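Local coordinates for periplasmic binding protein (Veillonella parvula, PDB 4OVK), which probably binds a small solute, perhaps an iron chelate, in the periplasm and delivers it to an ABC transporter for uptake, at residues A[65-74]-A[271-279]; A[156-167]-A[282-290]. All blocks are in the same frame, centred on the assembly; numbering follows the deposited sequence. Where two conformers were deposited one is given.

Overall arrangement
Two parallel four-stranded sheets, each with strand order 2-1-3-4, mark the two lobes of a periplasmic binding protein; in sequence, helix 150-170 lies between the strands of one sheet and those of the other. Contact 1 sets the loop after strand 268-270, the last of the second sheet, against helices 60-67 and 71-74 and the turn between them in the first lobe, as expected across the interlobe cleft of such a protein. Contact 2 packs the following helix, 285-296, against helix 150-170. Their centres lie about 18 Å apart, yet Glu-284 joins them: its OE1 is 2.8 Å from Trp-278 NE1 and 2.9 Å from Ile-275 N. Triethylene glycol, probably from crystallisation, borders contact 2.

Contact 1: residues A[65-74]-A[271-279]; sequences SYEASIFKTL and APMGIYRWD
Met-273, a selenomethionine, reaches Ala-68 with its terminal methyl: CE lies 3.2 Å from the backbone Ala-68 O and also meets Ser-69 CB. Its chain runs out nearly straight and bends at the last torsion (chi3 93°), which turns the methyl to that carbonyl. Gly-274 O rests 3.5 Å from Ile-70 CG2, and water 3 donates to it while accepting from Ile-70 N. Ile-275 carries the largest share of the buried area. In the conformer described, its CG1 sits over one face of the Phe-71 ring, 3.9 Å from the centroid and 22° off the normal, a CH-pi contact; Tyr-66 CD1 covers the opposite face. Ile-275 CD1 touches Leu-74 CD1 at 4.0 Å, the two side chains crossing at about a right angle. In the two-lobed periplasmic binding protein fold this apposition, largely bridged by water, joins a loop of the second lobe to two short helices and the turn between them in the first. Water 1 donates to Ile-275 O at 2.6 Å and is hydrogen-bonded to Ser-65 OG and, in the conformer described, to Ser-69 OG, which also accepts from Phe-71 N in a capping bond. The Tyr-276 ring lies obliquely to Ser-65 OG, which is 3.4 Å from its CD1. Water 2, above one face of that ring, links the same hydroxyl to Arg-277 N, from which it accepts at 3.0 Å.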
loop_
_atom_site.group_PDB
_atom_site.type_symbol
_atom_site.label_atom_id
_atom_site.label_comp_id
_atom_site.label_asym_id
_atom_site.label_seq_id
_atom_site.Cartn_x
_atom_site.Cartn_y
_atom_site.Cartn_z
ATOM N N SER A 65 9.453 3.390 6.815
ATOM C CA SER A 65 9.082 2.398 5.785
ATOM C C SER A 65 10.090 2.353 4.633
ATOM O O SER A 65 10.468 1.273 4.176
ATOM C CB SER A 65 7.672 2.659 5.257
ATOM O OG SER A 65 7.348 1.759 4.204
ATOM N N TYR A 66 10.508 3.528 4.162
ATOM C CA TYR A 66 11.539 3.642 3.131
ATOM C C TYR A 66 12.811 2.839 3.470
ATOM O O TYR A 66 13.338 2.125 2.608
ATOM C CB TYR A 66 11.846 5.127 2.900
ATOM C CG TYR A 66 13.154 5.458 2.251
ATOM C CD1 TYR A 66 13.269 5.520 0.865
ATOM C CD2 TYR A 66 14.278 5.739 3.021
ATOM C CE1 TYR A 66 14.476 5.855 0.262
ATOM C CE2 TYR A 66 15.479 6.080 2.434
ATOM C CZ TYR A 66 15.584 6.135 1.059
ATOM O OH TYR A 66 16.794 6.492 0.510
ATOM N N GLU A 67 13.279 2.946 4.718
ATOM C CA GLU A 67 14.512 2.313 5.131
ATOM C C GLU A 67 14.375 0.794 5.062
ATOM O O GLU A 67 15.365 0.099 4.857
ATOM C CB GLU A 67 14.920 2.719 6.559
ATOM C CG GLU A 67 15.246 4.195 6.777
ATOM C CD GLU A 67 16.459 4.705 6.020
ATOM O OE1 GLU A 67 17.256 3.907 5.488
ATOM O OE2 GLU A 67 16.625 5.937 5.972
ATOM N N ALA A 68 13.153 0.294 5.231
ATOM C CA ALA A 68 12.889 -1.154 5.314
ATOM C C ALA A 68 12.518 -1.807 3.984
ATOM O O ALA A 68 12.284 -3.018 3.933
ATOM C CB ALA A 68 11.767 -1.405 6.307
ATOM N N SER A 69 12.445 -1.032 2.915
ATOM C CA SER A 69 11.950 -1.559 1.655
ATOM C C SER A 69 12.894 -1.294 0.500
ATOM O O SER A 69 13.895 -0.580 0.635
ATOM C CB SER A 69 10.577 -0.956 1.349
ATOM O OG SER A 69 10.705 0.389 0.938
ATOM N N ILE A 70 12.537 -1.870 -0.643
ATOM C CA ILE A 70 13.249 -1.677 -1.917
ATOM C C ILE A 70 13.288 -0.197 -2.323
ATOM O O ILE A 70 14.152 0.219 -3.085
ATOM C CB ILE A 70 12.590 -2.518 -3.051
ATOM C CG1 ILE A 70 13.432 -2.529 -4.338
ATOM C CG2 ILE A 70 11.190 -2.007 -3.399
ATOM C CD1 ILE A 70 14.542 -3.547 -4.350
ATOM N N PHE A 71 12.361 0.594 -1.779
ATOM C CA PHE A 71 12.339 2.050 -1.990
ATOM C C PHE A 71 13.733 2.656 -1.750
ATOM O O PHE A 71 14.192 3.523 -2.510
ATOM C CB PHE A 71 11.290 2.682 -1.030
ATOM C CG PHE A 71 10.764 4.037 -1.445
ATOM C CD1 PHE A 71 11.185 4.695 -2.601
ATOM C CD2 PHE A 71 9.820 4.657 -0.643
ATOM C CE1 PHE A 71 10.672 5.932 -2.932
ATOM C CE2 PHE A 71 9.301 5.892 -0.976
ATOM C CZ PHE A 71 9.735 6.532 -2.117
ATOM N N LYS A 72 14.416 2.198 -0.709
ATOM C CA LYS A 72 15.768 2.698 -0.395
ATOM C C LYS A 72 16.750 2.497 -1.557
ATOM O O LYS A 72 17.585 3.355 -1.829
ATOM C CB LYS A 72 16.341 2.037 0.865
ATOM C CG LYS A 72 17.656 2.670 1.310
ATOM C CD LYS A 72 18.072 2.205 2.691
ATOM C CE LYS A 72 19.437 2.762 3.076
ATOM N NZ LYS A 72 19.440 4.246 3.240
ATOM N N THR A 73 16.626 1.378 -2.256
ATOM C CA THR A 73 17.459 1.102 -3.427
ATOM C C THR A 73 17.065 1.950 -4.621
ATOM O O THR A 73 17.931 2.487 -5.318
ATOM C CB THR A 73 17.347 -0.368 -3.826
ATOM O OG1 THR A 73 17.778 -1.166 -2.729
ATOM C CG2 THR A 73 18.203 -0.675 -5.036
ATOM N N LEU A 74 15.760 2.081 -4.850
ATOM C CA LEU A 74 15.257 2.902 -5.952
ATOM C C LEU A 74 15.599 4.375 -5.804
ATOM O O LEU A 74 15.825 5.047 -6.795
ATOM C CB LEU A 74 13.742 2.805 -6.067
ATOM C CG LEU A 74 13.128 1.428 -6.227
ATOM C CD1 LEU A 74 11.622 1.528 -6.199
ATOM C CD2 LEU A 74 13.612 0.798 -7.509
ATOM N N ALA A 271 2.732 -11.447 3.617
ATOM C CA ALA A 271 2.371 -10.570 2.508
ATOM C C ALA A 271 3.613 -9.914 1.909
ATOM O O ALA A 271 4.520 -9.508 2.642
ATOM C CB ALA A 271 1.407 -9.494 2.963
ATOM N N PRO A 272 3.651 -9.785 0.584
ATOM C CA PRO A 272 4.756 -9.058 -0.036
ATOM C C PRO A 272 4.781 -7.571 0.312
ATOM O O PRO A 272 3.780 -7.000 0.790
ATOM C CB PRO A 272 4.500 -9.226 -1.532
ATOM C CG PRO A 272 3.560 -10.352 -1.643
ATOM C CD PRO A 272 2.707 -10.294 -0.422
HETATM N N MSE A 273 5.933 -6.966 0.075
HETATM C CA MSE A 273 6.099 -5.525 0.190
HETATM C C MSE A 273 7.031 -5.046 -0.891
HETATM O O MSE A 273 8.150 -5.519 -0.999
HETATM C CB MSE A 273 6.640 -5.215 1.572
HETATM C CG MSE A 273 7.094 -3.763 1.647
HETATM SE SE MSE A 273 7.263 -3.313 3.534
HETATM C CE MSE A 273 9.166 -3.770 3.630
ATOM N N GLY A 274 6.558 -4.093 -1.689
ATOM C CA GLY A 274 7.342 -3.466 -2.722
ATOM C C GLY A 274 7.821 -2.128 -2.197
ATOM O O GLY A 274 8.509 -2.084 -1.182
ATOM N N ILE A 275 7.412 -1.064 -2.879
ATOM C CA ILE A 275 7.850 0.284 -2.563
ATOM C C ILE A 275 7.266 0.743 -1.219
ATOM O O ILE A 275 7.859 1.574 -0.520
ATOM C CB ILE A 275 7.477 1.234 -3.721
ATOM C CG1 ILE A 275 8.377 2.473 -3.703
ATOM C CG2 ILE A 275 5.980 1.508 -3.720
ATOM C CD1 ILE A 275 8.234 3.339 -4.924
ATOM N N TYR A 276 6.120 0.165 -0.865
ATOM C CA TYR A 276 5.398 0.431 0.375
ATOM C C TYR A 276 4.698 -0.893 0.671
ATOM O O TYR A 276 4.642 -1.791 -0.206
ATOM C CB TYR A 276 4.391 1.584 0.192
ATOM C CG TYR A 276 3.839 2.104 1.505
ATOM C CD1 TYR A 276 4.646 2.816 2.389
ATOM C CD2 TYR A 276 2.530 1.850 1.886
ATOM C CE1 TYR A 276 4.159 3.260 3.602
ATOM C CE2 TYR A 276 2.031 2.309 3.089
ATOM C CZ TYR A 276 2.850 3.002 3.945
ATOM O OH TYR A 276 2.350 3.441 5.148
ATOM N N ARG A 277 4.204 -1.077 1.883
ATOM C CA ARG A 277 3.523 -2.344 2.144
ATOM C C ARG A 277 2.250 -2.452 1.291
ATOM O O ARG A 277 1.636 -1.453 0.903
ATOM C CB ARG A 277 3.273 -2.589 3.625
ATOM C CG ARG A 277 2.324 -1.629 4.268
ATOM C CD ARG A 277 2.382 -1.742 5.786
ATOM N NE ARG A 277 1.580 -0.674 6.352
ATOM C CZ ARG A 277 1.972 0.199 7.279
ATOM N NH1 ARG A 277 1.121 1.131 7.679
ATOM N NH2 ARG A 277 3.185 0.146 7.825
ATOM N N TRP A 278 1.918 -3.686 0.955
ATOM C CA TRP A 278 0.824 -3.981 0.055
ATOM C C TRP A 278 -0.466 -4.293 0.805
ATOM O O TRP A 278 -1.466 -4.636 0.182
ATOM C CB TRP A 278 1.228 -5.154 -0.848
ATOM C CG TRP A 278 2.215 -4.814 -1.916
ATOM C CD1 TRP A 278 2.883 -3.621 -2.086
ATOM C CD2 TRP A 278 2.680 -5.682 -2.960
ATOM N NE1 TRP A 278 3.718 -3.703 -3.181
ATOM C CE2 TRP A 278 3.607 -4.954 -3.734
ATOM C CE3 TRP A 278 2.390 -7.010 -3.326
ATOM C CZ2 TRP A 278 4.252 -5.505 -4.845
ATOM C CZ3 TRP A 278 3.039 -7.555 -4.437
ATOM C CH2 TRP A 278 3.952 -6.800 -5.179
ATOM N N ASP A 279 -0.431 -4.122 2.132
ATOM C CA ASP A 279 -1.525 -4.463 3.047
ATOM C C ASP A 279 -2.713 -3.513 2.955
ATOM O O ASP A 279 -3.784 -3.851 3.451
ATOM C CB ASP A 279 -1.031 -4.458 4.502
ATOM C CG ASP A 279 0.119 -5.454 4.754
ATOM O OD1 ASP A 279 -0.089 -6.681 4.689
ATOM O OD2 ASP A 279 1.239 -4.999 5.023
HETATM O O HOH W 1 8.418 2.490 1.849
HETATM O O HOH W 2 5.166 0.143 4.430
HETATM O O HOH W 3 10.633 -3.944 -0.313
#

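Contact 2: residues A[156-167]-A[282-290]; sequences LISYHKDSEAYF and NVETPLMMK. With PGE (triethylene glycol), chain B.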
loop_
_atom_site.group_PDB
_atom_site.type_symbol
_atom_site.label_atom_id
_atom_site.label_comp_id
_atom_site.label_asym_id
_atom_site.label_seq_id
_atom_site.Cartn_x
_atom_site.Cartn_y
_atom_site.Cartn_z
ATOM N N LEU A 156 -0.486 4.992 -15.033
ATOM C CA LEU A 156 -0.700 4.334 -13.738
ATOM C C LEU A 156 -2.191 4.089 -13.494
ATOM O O LEU A 156 -2.583 3.033 -13.043
ATOM C CB LEU A 156 -0.117 5.174 -12.589
ATOM C CG LEU A 156 1.400 5.160 -12.460
ATOM C CD1 LEU A 156 1.899 6.299 -11.576
ATOM C CD2 LEU A 156 1.906 3.810 -11.939
ATOM N N ILE A 157 -3.026 5.068 -13.813
ATOM C CA ILE A 157 -4.457 4.923 -13.589
ATOM C C ILE A 157 -5.028 3.846 -14.505
ATOM O O ILE A 157 -5.838 3.027 -14.056
ATOM C CB ILE A 157 -5.195 6.254 -13.783
ATOM C CG1 ILE A 157 -4.790 7.231 -12.669
ATOM C CG2 ILE A 157 -6.706 6.045 -13.760
ATOM C CD1 ILE A 157 -5.038 8.682 -13.028
ATOM N N SER A 158 -4.595 3.843 -15.769
ATOM C CA SER A 158 -5.014 2.813 -16.736
ATOM C C SER A 158 -4.600 1.417 -16.288
ATOM O O SER A 158 -5.350 0.461 -16.451
ATOM C CB SER A 158 -4.435 3.088 -18.120
ATOM O OG SER A 158 -5.038 4.239 -18.702
ATOM N N TYR A 159 -3.404 1.316 -15.725
ATOM C CA TYR A 159 -2.903 0.057 -15.190
ATOM C C TYR A 159 -3.838 -0.449 -14.087
ATOM O O TYR A 159 -4.237 -1.607 -14.096
ATOM C CB TYR A 159 -1.469 0.228 -14.681
ATOM C CG TYR A 159 -0.769 -1.060 -14.310
ATOM C CD1 TYR A 159 -0.097 -1.826 -15.270
ATOM C CD2 TYR A 159 -0.770 -1.506 -13.008
ATOM C CE1 TYR A 159 0.550 -3.010 -14.919
ATOM C CE2 TYR A 159 -0.136 -2.675 -12.648
ATOM C CZ TYR A 159 0.507 -3.435 -13.604
ATOM O OH TYR A 159 1.133 -4.580 -13.200
ATOM N N HIS A 160 -4.209 0.434 -13.160
ATOM C CA HIS A 160 -5.163 0.083 -12.097
ATOM C C HIS A 160 -6.543 -0.266 -12.653
ATOM O O HIS A 160 -7.141 -1.265 -12.248
ATOM C CB HIS A 160 -5.288 1.222 -11.084
ATOM C CG HIS A 160 -4.166 1.266 -10.093
ATOM N ND1 HIS A 160 -4.373 1.282 -8.730
ATOM C CD2 HIS A 160 -2.820 1.251 -10.268
ATOM C CE1 HIS A 160 -3.206 1.302 -8.112
ATOM N NE2 HIS A 160 -2.249 1.273 -9.024
ATOM N N LYS A 161 -7.048 0.544 -13.579
ATOM C CA LYS A 161 -8.367 0.271 -14.178
ATOM C C LYS A 161 -8.398 -1.049 -14.950
ATOM O O LYS A 161 -9.376 -1.811 -14.845
ATOM C CB LYS A 161 -8.827 1.439 -15.068
ATOM C CG LYS A 161 -9.269 2.662 -14.264
ATOM C CD LYS A 161 -9.947 3.724 -15.116
ATOM C CE LYS A 161 -10.106 5.039 -14.346
ATOM N NZ LYS A 161 -10.188 6.263 -15.211
ATOM N N ASP A 162 -7.334 -1.333 -15.704
ATOM C CA ASP A 162 -7.251 -2.592 -16.464
ATOM C C ASP A 162 -7.216 -3.793 -15.499
ATOM O O ASP A 162 -7.856 -4.823 -15.750
ATOM C CB ASP A 162 -6.016 -2.612 -17.371
ATOM C CG ASP A 162 -6.111 -1.633 -18.552
ATOM O OD1 ASP A 162 -7.197 -1.103 -18.832
ATOM O OD2 ASP A 162 -5.073 -1.387 -19.211
ATOM N N SER A 163 -6.476 -3.650 -14.399
ATOM C CA SER A 163 -6.434 -4.684 -13.352
ATOM C C SER A 163 -7.820 -4.897 -12.718
ATOM O O SER A 163 -8.278 -6.024 -12.568
ATOM C CB SER A 163 -5.409 -4.330 -12.266
ATOM O OG SER A 163 -5.459 -5.271 -11.208
ATOM N N GLU A 164 -8.495 -3.806 -12.372
ATOM C CA GLU A 164 -9.849 -3.892 -11.815
ATOM C C GLU A 164 -10.790 -4.621 -12.778
ATOM O O GLU A 164 -11.522 -5.518 -12.370
ATOM C CB GLU A 164 -10.391 -2.493 -11.485
ATOM C CG GLU A 164 -9.821 -1.938 -10.192
ATOM C CD GLU A 164 -10.113 -0.463 -9.983
ATOM O OE1 GLU A 164 -11.000 0.083 -10.686
ATOM O OE2 GLU A 164 -9.453 0.152 -9.103
ATOM N N ALA A 165 -10.748 -4.254 -14.056
ATOM C CA ALA A 165 -11.599 -4.892 -15.063
ATOM C C ALA A 165 -11.275 -6.376 -15.192
ATOM O O ALA A 165 -12.180 -7.187 -15.326
ATOM C CB ALA A 165 -11.453 -4.210 -16.415
ATOM N N TYR A 166 -9.988 -6.723 -15.156
ATOM C CA TYR A 166 -9.577 -8.139 -15.215
ATOM C C TYR A 166 -10.177 -8.948 -14.061
ATOM O O TYR A 166 -10.767 -10.001 -14.271
ATOM C CB TYR A 166 -8.053 -8.249 -15.232
ATOM C CG TYR A 166 -7.508 -9.643 -14.998
ATOM C CD1 TYR A 166 -7.379 -10.547 -16.045
ATOM C CD2 TYR A 166 -7.129 -10.056 -13.726
ATOM C CE1 TYR A 166 -6.880 -11.822 -15.834
ATOM C CE2 TYR A 166 -6.631 -11.325 -13.502
ATOM C CZ TYR A 166 -6.521 -12.211 -14.570
ATOM O OH TYR A 166 -6.037 -13.478 -14.380
ATOM N N PHE A 167 -10.048 -8.446 -12.842
ATOM C CA PHE A 167 -10.614 -9.145 -11.685
ATOM C C PHE A 167 -12.152 -9.156 -11.685
ATOM O O PHE A 167 -12.753 -10.137 -11.265
ATOM C CB PHE A 167 -10.032 -8.609 -10.369
ATOM C CG PHE A 167 -8.634 -9.103 -10.098
ATOM C CD1 PHE A 167 -8.430 -10.369 -9.573
ATOM C CD2 PHE A 167 -7.529 -8.328 -10.413
ATOM C CE1 PHE A 167 -7.153 -10.850 -9.348
ATOM C CE2 PHE A 167 -6.245 -8.803 -10.196
ATOM C CZ PHE A 167 -6.056 -10.066 -9.664
ATOM N N ASN A 282 -2.367 1.287 -2.413
ATOM C CA ASN A 282 -1.108 1.896 -2.861
ATOM C C ASN A 282 -0.927 1.728 -4.387
ATOM O O ASN A 282 -1.751 1.116 -5.058
ATOM C CB ASN A 282 0.076 1.267 -2.107
ATOM C CG ASN A 282 0.405 -0.114 -2.591
ATOM O OD1 ASN A 282 1.279 -0.274 -3.437
ATOM N ND2 ASN A 282 -0.305 -1.129 -2.072
ATOM N N VAL A 283 0.155 2.261 -4.931
ATOM C CA VAL A 283 0.360 2.294 -6.378
ATOM C C VAL A 283 0.583 0.873 -6.979
ATOM O O VAL A 283 0.264 0.598 -8.132
ATOM C CB VAL A 283 1.497 3.293 -6.720
ATOM C CG1 VAL A 283 2.871 2.640 -6.669
ATOM C CG2 VAL A 283 1.253 3.933 -8.061
ATOM N N GLU A 284 1.077 -0.033 -6.158
ATOM C CA GLU A 284 1.348 -1.415 -6.559
ATOM C C GLU A 284 0.213 -2.410 -6.193
ATOM O O GLU A 284 0.366 -3.619 -6.355
ATOM C CB GLU A 284 2.674 -1.845 -5.947
ATOM C CG GLU A 284 3.835 -0.985 -6.436
ATOM C CD GLU A 284 5.154 -1.231 -5.734
ATOM O OE1 GLU A 284 5.173 -1.794 -4.625
ATOM O OE2 GLU A 284 6.182 -0.798 -6.276
ATOM N N THR A 285 -0.925 -1.913 -5.730
ATOM C CA THR A 285 -2.052 -2.787 -5.363
ATOM C C THR A 285 -2.421 -3.850 -6.420
ATOM O O THR A 285 -2.693 -4.996 -6.047
ATOM C CB THR A 285 -3.293 -1.984 -4.946
ATOM O OG1 THR A 285 -3.010 -1.281 -3.731
ATOM C CG2 THR A 285 -4.500 -2.897 -4.720
ATOM N N PRO A 286 -2.412 -3.501 -7.714
ATOM C CA PRO A 286 -2.701 -4.561 -8.697
ATOM C C PRO A 286 -1.760 -5.775 -8.622
ATOM O O PRO A 286 -2.176 -6.901 -8.941
ATOM C CB PRO A 286 -2.551 -3.841 -10.041
ATOM C CG PRO A 286 -2.898 -2.443 -9.741
ATOM C CD PRO A 286 -2.347 -2.172 -8.363
ATOM N N LEU A 287 -0.511 -5.553 -8.217
ATOM C CA LEU A 287 0.447 -6.652 -8.052
ATOM C C LEU A 287 0.097 -7.507 -6.825
ATOM O O LEU A 287 0.201 -8.742 -6.847
ATOM C CB LEU A 287 1.878 -6.118 -7.967
ATOM C CG LEU A 287 2.323 -5.388 -9.237
ATOM C CD1 LEU A 287 3.555 -4.562 -8.966
ATOM C CD2 LEU A 287 2.563 -6.348 -10.416
HETATM N N MSE A 288 -0.361 -6.853 -5.764
HETATM C CA MSE A 288 -0.847 -7.563 -4.586
HETATM C C MSE A 288 -2.042 -8.427 -4.930
HETATM O O MSE A 288 -2.134 -9.560 -4.479
HETATM C CB MSE A 288 -1.203 -6.561 -3.501
HETATM C CG MSE A 288 -1.877 -7.205 -2.297
HETATM SE SE MSE A 288 -0.765 -8.597 -1.456
HETATM C CE MSE A 288 -1.459 -8.386 0.371
HETATM N N MSE A 289 -2.953 -7.912 -5.751
HETATM C CA MSE A 289 -4.146 -8.670 -6.146
HETATM C C MSE A 289 -3.752 -9.908 -6.938
HETATM O O MSE A 289 -4.312 -11.004 -6.764
HETATM C CB MSE A 289 -5.072 -7.783 -6.974
HETATM C CG MSE A 289 -5.602 -6.652 -6.129
HETATM SE SE MSE A 289 -7.100 -7.304 -5.058
HETATM C CE MSE A 289 -8.216 -5.789 -5.649
ATOM N N LYS A 290 -2.743 -9.752 -7.780
ATOM C CA LYS A 290 -2.226 -10.871 -8.555
ATOM C C LYS A 290 -1.575 -11.954 -7.694
ATOM O O LYS A 290 -1.801 -13.143 -7.935
ATOM C CB LYS A 290 -1.292 -10.383 -9.647
ATOM C CG LYS A 290 -2.082 -9.844 -10.833
ATOM C CD LYS A 290 -1.221 -9.319 -11.958
ATOM C CE LYS A 290 -2.080 -9.224 -13.216
ATOM N NZ LYS A 290 -1.351 -8.733 -14.417
HETATM C C1 PGE B . -2.469 -4.419 -16.446
HETATM O O1 PGE B . -2.994 -4.088 -15.150
HETATM C C2 PGE B . -2.884 -5.840 -16.799
HETATM O O2 PGE B . -4.179 -6.097 -16.245
HETATM C C3 PGE B . -4.316 -7.372 -15.633
HETATM C C4 PGE B . -4.316 -8.452 -16.709
HETATM O O4 PGE B . -4.180 -11.232 -19.275
HETATM C C6 PGE B . -3.118 -10.882 -18.377
HETATM C C5 PGE B . -3.659 -10.727 -16.961
HETATM O O3 PGE B . -3.332 -9.444 -16.417
HETATM O O HOH W 4 -3.408 -6.767 -11.467
#
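Helix segments 156-167 and 285-290 run nearly parallel, their directions 26° apart and their axes 10.0 Å apart at closest approach, with Ser-163 and Pro-286 as the closest CA pair. Pro-286 is the main side chain between them: its CD lies over one face of the His-160 imidazole, 3.7 Å from the centroid, in a CH-pi contact, and CB meets Ser-163 OG and Tyr-159 CE2. His-160, with CG opposite its carbonyl carbon (chi1 -80°), sends NE2 to donate to Val-283 O at 2.8 Å (N-H...O 154°); the acceptor is near the ring plane, although the donor stands well out of the carbonyl plane. That bond ties helix 150-170 to the type I turn 282-285, where Asn-282 OD1 accepts from Glu-284 N in an Asx turn. Helix 150-170, between the two sheets in sequence, is consistent with the lobe-connecting helix of this family. Water 4 joins Ser-163 OG to Pro-286 O, to which it donates. Phe-167 CE2 touches Met-289 CB at 3.6 Å, and the selenium stands above the ring in a longer Met-aromatic contact. Lys-290 NZ, salt-bridged to Asp-309, donates to triethylene glycol O3 at 2.9 Å; glycol O1, over the Tyr-159 ring, donates to Tyr-159 O at 3.0 Å.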